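Cytochrome c552 (Thermochromatium tepidum, PDB 5ZE8) carries five covalently bound c-type hemes and probably passes electrons at low potential in a thermophilic purple sulfur photosynthetic bacterium. Local coordinates at residues L397-L402 / I428-K433; Y404-P409 / A420-P425; K295-A300 / N387-A392. All blocks are in the same frame, centred on the assembly; numbering follows the deposited sequence.

Contact 1: L397-L402 / I428-K433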
loop_
_atom_site.group_PDB
_atom_site.type_symbol
_atom_site.label_atom_id
_atom_site.label_comp_id
_atom_site.label_asym_id
_atom_site.label_seq_id
_atom_site.Cartn_x
_atom_site.Cartn_y
_atom_site.Cartn_z
ATOM N N LEU A 397 -28.126 15.488 18.380
ATOM C CA LEU A 397 -26.900 14.677 18.202
ATOM C C LEU A 397 -26.142 15.235 17.009
ATOM O O LEU A 397 -26.766 15.488 16.001
ATOM C CB LEU A 397 -27.303 13.289 17.849
ATOM C CG LEU A 397 -26.190 12.301 17.594
ATOM C CD1 LEU A 397 -25.318 12.220 18.869
ATOM C CD2 LEU A 397 -26.805 10.958 17.260
ATOM N N VAL A 398 -24.818 15.353 17.124
ATOM C CA VAL A 398 -23.944 15.669 15.965
ATOM C C VAL A 398 -23.013 14.445 15.862
ATOM O O VAL A 398 -22.438 14.006 16.869
ATOM C CB VAL A 398 -23.170 16.950 16.172
ATOM C CG1 VAL A 398 -22.274 17.251 15.023
ATOM C CG2 VAL A 398 -24.098 18.171 16.298
ATOM N N ARG A 399 -22.849 13.905 14.642
ATOM C CA ARG A 399 -22.134 12.628 14.462
ATOM C C ARG A 399 -21.221 12.850 13.270
ATOM O O ARG A 399 -21.669 13.231 12.177
ATOM C CB ARG A 399 -23.068 11.459 14.278
ATOM C CG ARG A 399 -22.352 10.159 13.901
ATOM C CD ARG A 399 -23.340 9.048 14.070
ATOM N NE ARG A 399 -22.841 7.839 13.451
ATOM C CZ ARG A 399 -22.632 6.682 14.034
ATOM N NH1 ARG A 399 -22.839 6.449 15.344
ATOM N NH2 ARG A 399 -22.189 5.698 13.273
ATOM N N GLY A 400 -19.931 12.561 13.500
ATOM C CA GLY A 400 -18.954 12.561 12.437
ATOM C C GLY A 400 -18.505 11.183 12.088
ATOM O O GLY A 400 -18.284 10.344 12.988
ATOM N N GLU A 401 -18.310 10.952 10.784
ATOM C CA GLU A 401 -17.906 9.681 10.299
ATOM C C GLU A 401 -16.814 9.884 9.260
ATOM O O GLU A 401 -16.944 10.733 8.394
ATOM C CB GLU A 401 -19.051 8.908 9.648
ATOM C CG GLU A 401 -20.154 8.500 10.599
ATOM C CD GLU A 401 -21.360 7.830 9.942
ATOM O OE1 GLU A 401 -21.502 7.736 8.704
ATOM O OE2 GLU A 401 -22.218 7.282 10.689
ATOM N N LEU A 402 -15.702 9.145 9.346
ATOM C CA LEU A 402 -14.630 9.263 8.367
ATOM C C LEU A 402 -14.549 7.963 7.571
ATOM O O LEU A 402 -14.581 6.851 8.174
ATOM C CB LEU A 402 -13.328 9.547 9.063
ATOM C CG LEU A 402 -12.129 9.760 8.157
ATOM C CD1 LEU A 402 -12.264 11.039 7.376
ATOM C CD2 LEU A 402 -10.846 9.824 8.969
ATOM N N ILE A 428 -13.936 4.230 9.050
ATOM C CA ILE A 428 -12.694 4.120 9.801
ATOM C C ILE A 428 -12.617 4.943 11.101
ATOM O O ILE A 428 -11.668 4.812 11.841
ATOM C CB ILE A 428 -11.419 4.353 8.912
ATOM C CG1 ILE A 428 -11.304 5.802 8.362
ATOM C CG2 ILE A 428 -11.420 3.347 7.771
ATOM C CD1 ILE A 428 -9.888 6.231 7.859
ATOM N N ALA A 429 -13.599 5.846 11.358
ATOM C CA ALA A 429 -13.645 6.629 12.567
ATOM C C ALA A 429 -15.038 7.149 12.740
ATOM O O ALA A 429 -15.712 7.509 11.769
ATOM C CB ALA A 429 -12.694 7.797 12.572
ATOM N N VAL A 430 -15.448 7.246 14.029
ATOM C CA VAL A 430 -16.790 7.782 14.348
ATOM C C VAL A 430 -16.634 8.594 15.608
ATOM O O VAL A 430 -15.960 8.163 16.532
ATOM C CB VAL A 430 -17.817 6.689 14.596
ATOM C CG1 VAL A 430 -19.195 7.319 14.949
ATOM C CG2 VAL A 430 -18.076 5.851 13.378
ATOM N N SER A 431 -17.311 9.742 15.705
ATOM C CA SER A 431 -17.381 10.521 16.933
ATOM C C SER A 431 -18.784 11.083 17.036
ATOM O O SER A 431 -19.268 11.666 16.071
ATOM C CB SER A 431 -16.362 11.593 16.965
ATOM O OG SER A 431 -16.235 12.216 18.239
ATOM N N GLU A 432 -19.385 10.931 18.223
ATOM C CA GLU A 432 -20.769 11.431 18.511
ATOM C C GLU A 432 -20.718 12.417 19.645
ATOM O O GLU A 432 -19.994 12.176 20.636
ATOM C CB GLU A 432 -21.698 10.311 18.943
ATOM C CG GLU A 432 -22.248 9.464 17.763
ATOM C CD GLU A 432 -23.324 8.491 18.181
ATOM O OE1 GLU A 432 -23.308 8.088 19.398
ATOM O OE2 GLU A 432 -24.120 8.048 17.322
ATOM N N LYS A 433 -21.418 13.518 19.502
ATOM C CA LYS A 433 -21.657 14.412 20.631
ATOM C C LYS A 433 -23.159 14.651 20.850
ATOM O O LYS A 433 -23.825 15.114 19.934
ATOM C CB LYS A 433 -20.860 15.708 20.468
ATOM C CG LYS A 433 -19.362 15.511 20.570
ATOM C CD LYS A 433 -18.930 15.075 21.983
ATOM C CE LYS A 433 -17.417 14.923 22.129
ATOM N NZ LYS A 433 -16.839 13.994 21.108
#
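Arg399 lays its guanidinium flat against Val430, whose CG1 sits 3.6 Å from Arg399 CZ, over the centre of one face of the group, while two carboxylates take its edge. With CG anti to the backbone N (chi1 172°) and the chain extended from CG to NE, the arginine runs out over the neighbouring strand. Arg399 NH1 bonds Glu432 OE2 at 2.8 Å; the oxygen lies close to the guanidinium plane, yet the donor stands well above the carboxylate plane, and the two groups are turned 70° apart. On its own strand, Arg399 uses NE and NH2 side-on to grip one oxygen of Glu401, OE2, on its anti side, with NE 2.9 Å from it. The other oxygen of Glu401 goes to Tyr403. Cut back to an alanine here, the arginine's place would probably hold no positive charge between Glu401 and Glu432, and Val430 would lose the flat group lying over it. Beside this network, Leu397 CD1 rests 3.4 Å from Lys433 O. Around Leu402 the contacts are apolar: Leu402 CB meets Ala429 CB at 4.0 Å, and Leu402 CD2 lies 3.9 Å from Ile428 CD1. Val398, Leu402 and Ala429 pack on strand 285-294, where Lys433 NZ also reaches Leu289 O. Underneath, the backbones bond in pairs, Val398 with Lys433 and Gly400 with Ser431, each in both directions. At Leu402 the pattern slips: its O takes Ile428 N at 2.8 Å and only a weak bond from Ala429 N, while its N bonds Ala429 O. Ile428 and Ala429 thus both face Leu402, a classic beta bulge within the antiparallel pairing of strands 397-405 and 426-434 in the larger sheet.

Contact 2: Y404-P409 / A420-P425; sequences YNLLWP and AELTAP. With HEC (heme c), chain F.
Leu406 reaches over the end of helix 420-423, its CD1 lying 3.5 Å from Leu422 O and 4.1 Å from Leu422 CD2. The two leucines cross at a slant, and both also lean on Ile71 of helix 70-79. Farther along, Leu407 CD1 only brushes Thr423 CG2. Asn405 makes the closest direct approach: with CG anti to its carbonyl carbon (chi1 -58°), it brings OD1 to 3.3 Å from Pro425 CA, against the CB side of the proline ring, while its ND2 is bonded to Asn320 O. No direct hydrogen bond joins the two segments; waters do that work. One is donated a bond by Leu406 N and gives its own to Leu422 O, 2.7 Å away, and to Ala424 O, so it occupies the turn where the helix ends. A second takes the N-H of Leu407 and bonds Thr423 O. A third water donates to Asn405 OD1; its very short approach to Thr423 O is doubtful. Tyr404 points away from the helix. Its ring, CG anti to the backbone N (chi1 175°), extends toward the heme and gives the hydroxyl hydrogen to propionate atom O2A, with Tyr404 OH 2.6 Å from it and the oxygen near the ring plane. Arg319 NE bonds the heme as well. Waters thus join the end of strand 397-405 to the C-terminal end of helix 420-423, beside a heme c pocket to which Tyr404 belongs, with Tyr404 and Arg319 among the polar contacts to the heme.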
loop_
_atom_site.group_PDB
_atom_site.type_symbol
_atom_site.label_atom_id
_atom_site.label_comp_id
_atom_site.label_asym_id
_atom_site.label_seq_id
_atom_site.Cartn_x
_atom_site.Cartn_y
_atom_site.Cartn_z
ATOM N N TYR A 404 -12.885 5.668 4.386
ATOM C CA TYR A 404 -11.773 5.360 3.473
ATOM C C TYR A 404 -12.267 4.589 2.243
ATOM O O TYR A 404 -13.161 3.726 2.281
ATOM C CB TYR A 404 -10.751 4.531 4.210
ATOM C CG TYR A 404 -9.574 4.025 3.369
ATOM C CD1 TYR A 404 -9.691 2.854 2.685
ATOM C CD2 TYR A 404 -8.342 4.723 3.250
ATOM C CE1 TYR A 404 -8.640 2.314 1.920
ATOM C CE2 TYR A 404 -7.279 4.216 2.471
ATOM C CZ TYR A 404 -7.451 3.018 1.826
ATOM O OH TYR A 404 -6.418 2.467 1.107
ATOM N N ASN A 405 -11.613 4.860 1.116
ATOM C CA ASN A 405 -12.021 4.219 -0.134
ATOM C C ASN A 405 -10.793 3.837 -0.959
ATOM O O ASN A 405 -9.939 4.703 -1.203
ATOM C CB ASN A 405 -12.789 5.224 -0.933
ATOM C CG ASN A 405 -14.010 5.755 -0.195
ATOM O OD1 ASN A 405 -15.035 5.131 -0.221
ATOM N ND2 ASN A 405 -13.816 6.806 0.589
ATOM N N LEU A 406 -10.702 2.558 -1.381
ATOM C CA LEU A 406 -9.645 2.102 -2.293
ATOM C C LEU A 406 -9.602 2.802 -3.647
ATOM O O LEU A 406 -8.542 2.929 -4.236
ATOM C CB LEU A 406 -9.780 0.599 -2.524
ATOM C CG LEU A 406 -9.449 -0.265 -1.288
ATOM C CD1 LEU A 406 -9.826 -1.731 -1.636
ATOM C CD2 LEU A 406 -7.997 -0.253 -0.873
ATOM N N LEU A 407 -10.769 3.253 -4.129
ATOM C CA LEU A 407 -10.907 3.842 -5.455
ATOM C C LEU A 407 -11.723 5.098 -5.458
ATOM O O LEU A 407 -12.596 5.256 -4.645
ATOM C CB LEU A 407 -11.576 2.839 -6.391
ATOM C CG LEU A 407 -10.866 1.512 -6.641
ATOM C CD1 LEU A 407 -11.802 0.546 -7.400
ATOM C CD2 LEU A 407 -9.609 1.799 -7.415
ATOM N N TRP A 408 -11.456 5.989 -6.388
ATOM C CA TRP A 408 -12.274 7.162 -6.585
ATOM C C TRP A 408 -13.710 6.804 -6.876
ATOM O O TRP A 408 -13.974 5.798 -7.492
ATOM C CB TRP A 408 -11.789 7.943 -7.824
ATOM C CG TRP A 408 -10.449 8.662 -7.717
ATOM C CD1 TRP A 408 -9.941 9.277 -6.640
ATOM C CD2 TRP A 408 -9.468 8.790 -8.759
ATOM N NE1 TRP A 408 -8.683 9.809 -6.904
ATOM C CE2 TRP A 408 -8.390 9.558 -8.221
ATOM C CE3 TRP A 408 -9.412 8.340 -10.102
ATOM C CZ2 TRP A 408 -7.258 9.845 -8.920
ATOM C CZ3 TRP A 408 -8.264 8.637 -10.799
ATOM C CH2 TRP A 408 -7.184 9.340 -10.186
ATOM N N PRO A 409 -14.630 7.729 -6.547
ATOM C CA PRO A 409 -16.067 7.428 -6.766
ATOM C C PRO A 409 -16.406 7.197 -8.238
ATOM O O PRO A 409 -17.189 6.317 -8.513
ATOM C CB PRO A 409 -16.760 8.636 -6.167
ATOM C CG PRO A 409 -15.758 9.689 -6.025
ATOM C CD PRO A 409 -14.421 8.993 -5.842
ATOM N N ALA A 420 -18.177 -6.017 -4.086
ATOM C CA ALA A 420 -18.746 -4.863 -3.363
ATOM C C ALA A 420 -18.046 -4.617 -2.029
ATOM O O ALA A 420 -18.025 -3.478 -1.526
ATOM C CB ALA A 420 -20.245 -5.030 -3.185
ATOM N N GLU A 421 -17.441 -5.678 -1.504
ATOM C CA GLU A 421 -16.617 -5.636 -0.289
ATOM C C GLU A 421 -15.385 -4.798 -0.503
ATOM O O GLU A 421 -14.878 -4.224 0.457
ATOM C CB GLU A 421 -16.121 -7.044 0.112
ATOM C CG GLU A 421 -17.174 -8.166 0.187
ATOM C CD GLU A 421 -16.714 -9.460 -0.507
ATOM O OE1 GLU A 421 -16.679 -9.509 -1.768
ATOM O OE2 GLU A 421 -16.403 -10.439 0.213
ATOM N N LEU A 422 -14.845 -4.768 -1.732
ATOM C CA LEU A 422 -13.695 -3.938 -2.025
ATOM C C LEU A 422 -14.064 -2.546 -2.146
ATOM O O LEU A 422 -13.365 -1.734 -1.555
ATOM C CB LEU A 422 -12.937 -4.319 -3.292
ATOM C CG LEU A 422 -12.320 -5.621 -3.077
ATOM C CD1 LEU A 422 -11.782 -6.132 -4.392
ATOM C CD2 LEU A 422 -11.244 -5.542 -2.013
ATOM N N THR A 423 -15.147 -2.258 -2.896
ATOM C CA THR A 423 -15.419 -0.939 -3.372
ATOM C C THR A 423 -16.263 -0.033 -2.430
ATOM O O THR A 423 -16.285 1.193 -2.628
ATOM C CB THR A 423 -16.050 -0.934 -4.731
ATOM O OG1 THR A 423 -17.350 -1.498 -4.674
ATOM C CG2 THR A 423 -15.192 -1.699 -5.725
ATOM N N ALA A 424 -16.927 -0.653 -1.470
ATOM C CA ALA A 424 -17.735 0.088 -0.485
ATOM C C ALA A 424 -16.852 0.992 0.342
ATOM O O ALA A 424 -15.709 0.633 0.675
ATOM C CB ALA A 424 -18.426 -0.860 0.427
ATOM N N PRO A 425 -17.349 2.190 0.657
ATOM C CA PRO A 425 -16.634 2.970 1.657
ATOM C C PRO A 425 -16.438 2.201 2.961
ATOM O O PRO A 425 -17.355 1.427 3.366
ATOM C CB PRO A 425 -17.530 4.167 1.885
ATOM C CG PRO A 425 -18.398 4.262 0.693
ATOM C CD PRO A 425 -18.611 2.845 0.240
HETATM FE FE HEC F . 2.901 3.124 6.088
HETATM C CHA HEC F . -0.310 2.589 5.334
HETATM C CHB HEC F . 3.874 2.118 2.967
HETATM C CHC HEC F . 6.170 3.886 6.822
HETATM C CHD HEC F . 2.035 3.647 9.362
HETATM N NA HEC F . 1.993 2.493 4.441
HETATM C C1A HEC F . 0.592 2.392 4.309
HETATM C C2A HEC F . 0.262 1.931 2.990
HETATM C C3A HEC F . 1.471 1.785 2.361
HETATM C C4A HEC F . 2.529 2.131 3.238
HETATM C CMA HEC F . 1.722 1.360 0.910
HETATM C CAA HEC F . -1.159 1.746 2.406
HETATM C CBA HEC F . -1.727 3.064 1.890
HETATM C CGA HEC F . -3.106 2.974 1.288
HETATM O O1A HEC F . -3.269 2.572 0.111
HETATM O O2A HEC F . -4.087 3.303 2.024
HETATM N NB HEC F . 4.692 3.025 5.119
HETATM C C1B HEC F . 4.840 2.518 3.856
HETATM C C2B HEC F . 6.209 2.567 3.482
HETATM C C3B HEC F . 6.936 3.091 4.548
HETATM C C4B HEC F . 5.907 3.384 5.570
HETATM C CMB HEC F . 6.817 2.167 2.130
HETATM C CAB HEC F . 8.349 3.484 4.696
HETATM C CBB HEC F . 8.823 4.378 3.724
HETATM N NC HEC F . 3.906 3.669 7.765
HETATM C C1C HEC F . 5.234 3.962 7.818
HETATM C C2C HEC F . 5.568 4.158 9.197
HETATM C C3C HEC F . 4.435 4.061 9.960
HETATM C C4C HEC F . 3.364 3.795 9.020
HETATM C CMC HEC F . 6.984 4.372 9.726
HETATM C CAC HEC F . 4.187 4.208 11.453
HETATM C CBC HEC F . 4.649 5.390 12.069
HETATM N ND HEC F . 1.231 3.179 7.077
HETATM C C1D HEC F . 1.031 3.324 8.445
HETATM C C2D HEC F . -0.386 3.123 8.817
HETATM C C3D HEC F . -1.085 2.857 7.699
HETATM C C4D HEC F . -0.020 2.893 6.654
HETATM C CMD HEC F . -0.923 3.255 10.194
HETATM C CAD HEC F . -2.542 2.558 7.512
HETATM C CBD HEC F . -3.211 3.563 6.604
HETATM C CGD HEC F . -3.616 3.069 5.225
HETATM O O1D HEC F . -3.676 1.869 4.969
HETATM O O2D HEC F . -3.889 3.948 4.421
HETATM O O HOH W 1 -16.226 3.602 -2.292
HETATM O O HOH W 2 -13.103 0.790 -0.586
HETATM O O HOH W 3 -13.350 2.108 -3.186
#

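Contact 3: K295-A300 / N387-A392; sequences KEKIAA and NYEIPA
Ala392 tucks its CB against the turn before the opposite strand, 3.4 Å from Glu296 O, and makes a small bump beneath Ile298, whose CG1 comes to 3.9 Å from Ala392 CB. Because Ile298 holds CG1 anti to its carbonyl carbon (chi1 -67°), this branch and the CD1 beyond it lie over the alanine. The next hollow on that face is the one left by small Ala300, and Ile390 fills it: its CD1 stands 4.0 Å from Ala300 CB, with the CB of Ile390 resting above Ile298 O. Tyr388 sets its CB near Ala300 and then carries its ring away from the pair, where the hydroxyl bonds Asp347. The other face is more polar and more open to solvent. There Glu389, bent at chi2 (-89°), folds back so that OE2 lies 3.7 Å from Lys297 CB and 4.0 Å from Ala299 CB. The lysine bends too and crosses the glutamate at about a right angle, its CD packing on Pro391 CA; the charged ends, Lys297 NZ and Glu389 OE2, stay 5.2 Å apart. Glu389 OE2 also comes close to the carboxylate of Asp294, a like charge. Four backbone bonds hold the ladder, a pair between Ile298 and Ile390 and a pair between Ala300 and Tyr388, and Ala392 N adds one to Glu296 O at 3.0 Å. The strands join antiparallel in a three-stranded sheet, 297-306 lying between 285-294 and 383-391. Ala300, Tyr388 and Ile390 pack on strand 320-328, Trp336 of strand 334-337 also lies against Ile390, and Ile298 meets Val395 and Ile435.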
loop_
_atom_site.group_PDB
_atom_site.type_symbol
_atom_site.label_atom_id
_atom_site.label_comp_id
_atom_site.label_asym_id
_atom_site.label_seq_id
_atom_site.Cartn_x
_atom_site.Cartn_y
_atom_site.Cartn_z
ATOM N N LYS A 295 -24.262 31.201 19.378
ATOM C CA LYS A 295 -25.459 32.013 19.046
ATOM C C LYS A 295 -26.561 31.027 18.827
ATOM O O LYS A 295 -26.851 30.283 19.730
ATOM C CB LYS A 295 -25.254 32.919 17.813
ATOM C CG LYS A 295 -23.944 33.700 17.702
ATOM C CD LYS A 295 -23.862 34.987 18.493
ATOM C CE LYS A 295 -22.613 35.771 18.063
ATOM N NZ LYS A 295 -21.932 36.428 19.217
ATOM N N GLU A 296 -27.210 31.032 17.654
ATOM C CA GLU A 296 -28.272 30.043 17.366
ATOM C C GLU A 296 -27.733 28.948 16.464
ATOM O O GLU A 296 -28.512 28.277 15.784
ATOM C CB GLU A 296 -29.480 30.714 16.710
ATOM C CG GLU A 296 -30.080 31.831 17.582
ATOM C CD GLU A 296 -30.489 31.338 18.965
ATOM O OE1 GLU A 296 -30.205 32.031 19.971
ATOM O OE2 GLU A 296 -31.051 30.212 19.046
ATOM N N LYS A 297 -26.393 28.849 16.439
ATOM C CA LYS A 297 -25.662 27.737 15.786
ATOM C C LYS A 297 -24.918 26.911 16.793
ATOM O O LYS A 297 -24.646 27.313 17.958
ATOM C CB LYS A 297 -24.639 28.268 14.742
ATOM C CG LYS A 297 -25.152 29.266 13.716
ATOM C CD LYS A 297 -25.916 28.663 12.571
ATOM C CE LYS A 297 -26.151 29.704 11.460
ATOM N NZ LYS A 297 -24.860 30.277 10.947
ATOM N N ILE A 298 -24.496 25.742 16.310
ATOM C CA ILE A 298 -23.569 24.889 17.028
ATOM C C ILE A 298 -22.272 24.985 16.182
ATOM O O ILE A 298 -22.284 24.703 15.010
ATOM C CB ILE A 298 -24.042 23.424 17.066
ATOM C CG1 ILE A 298 -25.315 23.288 17.910
ATOM C CG2 ILE A 298 -22.888 22.501 17.467
ATOM C CD1 ILE A 298 -26.095 22.075 17.486
ATOM N N ALA A 299 -21.198 25.468 16.770
ATOM C CA ALA A 299 -19.876 25.406 16.155
ATOM C C ALA A 299 -19.275 24.014 16.424
ATOM O O ALA A 299 -18.959 23.628 17.518
ATOM C CB ALA A 299 -18.990 26.502 16.691
ATOM N N ALA A 300 -19.076 23.262 15.339
ATOM C CA ALA A 300 -18.598 21.868 15.400
ATOM C C ALA A 300 -17.183 21.883 14.841
ATOM O O ALA A 300 -16.956 22.449 13.840
ATOM C CB ALA A 300 -19.532 20.964 14.545
ATOM N N ASN A 387 -13.992 23.302 10.564
ATOM C CA ASN A 387 -15.030 24.007 11.297
ATOM C C ASN A 387 -16.317 24.072 10.551
ATOM O O ASN A 387 -16.377 24.419 9.360
ATOM C CB ASN A 387 -14.565 25.411 11.635
ATOM C CG ASN A 387 -13.277 25.401 12.422
ATOM O OD1 ASN A 387 -13.274 25.053 13.598
ATOM N ND2 ASN A 387 -12.155 25.752 11.761
ATOM N N TYR A 388 -17.380 23.733 11.270
ATOM C CA TYR A 388 -18.691 23.892 10.706
ATOM C C TYR A 388 -19.628 24.688 11.600
ATOM O O TYR A 388 -19.470 24.678 12.815
ATOM C CB TYR A 388 -19.263 22.511 10.466
ATOM C CG TYR A 388 -18.559 21.779 9.356
ATOM C CD1 TYR A 388 -18.960 21.897 8.042
ATOM C CD2 TYR A 388 -17.506 20.909 9.626
ATOM C CE1 TYR A 388 -18.325 21.120 7.023
ATOM C CE2 TYR A 388 -16.865 20.212 8.635
ATOM C CZ TYR A 388 -17.246 20.317 7.338
ATOM O OH TYR A 388 -16.574 19.621 6.299
ATOM N N GLU A 389 -20.586 25.379 10.981
ATOM C CA GLU A 389 -21.622 26.123 11.711
ATOM C C GLU A 389 -22.984 25.502 11.396
ATOM O O GLU A 389 -23.474 25.541 10.275
ATOM C CB GLU A 389 -21.534 27.580 11.330
ATOM C CG GLU A 389 -20.202 28.238 11.718
ATOM C CD GLU A 389 -20.169 28.845 13.109
ATOM O OE1 GLU A 389 -19.293 29.703 13.345
ATOM O OE2 GLU A 389 -21.027 28.530 13.971
ATOM N N ILE A 390 -23.521 24.854 12.388
ATOM C CA ILE A 390 -24.723 24.029 12.232
ATOM C C ILE A 390 -25.923 24.791 12.885
ATOM O O ILE A 390 -25.880 25.081 14.060
ATOM C CB ILE A 390 -24.610 22.632 12.914
ATOM C CG1 ILE A 390 -23.411 21.828 12.302
ATOM C CG2 ILE A 390 -25.900 21.837 12.681
ATOM C CD1 ILE A 390 -23.164 20.535 13.001
ATOM N N PRO A 391 -27.011 24.985 12.131
ATOM C CA PRO A 391 -28.194 25.580 12.788
ATOM C C PRO A 391 -28.624 24.716 13.991
ATOM O O PRO A 391 -28.716 23.450 13.897
ATOM C CB PRO A 391 -29.245 25.595 11.666
ATOM C CG PRO A 391 -28.472 25.415 10.400
ATOM C CD PRO A 391 -27.241 24.671 10.703
ATOM N N ALA A 392 -28.860 25.338 15.164
ATOM C CA ALA A 392 -29.043 24.587 16.384
ATOM C C ALA A 392 -30.442 24.040 16.626
ATOM O O ALA A 392 -30.566 23.084 17.363
ATOM C CB ALA A 392 -28.570 25.392 17.610
#

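From the N terminus, the first of these loops to open starts at 295-300 and is closed by contact 3, after 86 intervening residues, when the chain returns as 387-392. Strand 383-391 then leads on to strand 397-405, so contact 1 follows in series; its loop ends at 428-433, and contact 2 lies nested inside it, at 404-409 with 420-425. Contact 3 belongs to the three-stranded sheet and contact 1 to the larger one, and the two meet where Val398 CG1 packs 4.0 Å from Ile390 CD1. Contact 2 continues strand 397-405 toward the hemes, touching contact 1 through Ile428 and Tyr404, while contact 3 stays about 14 Å from contact 2 between nearest atoms.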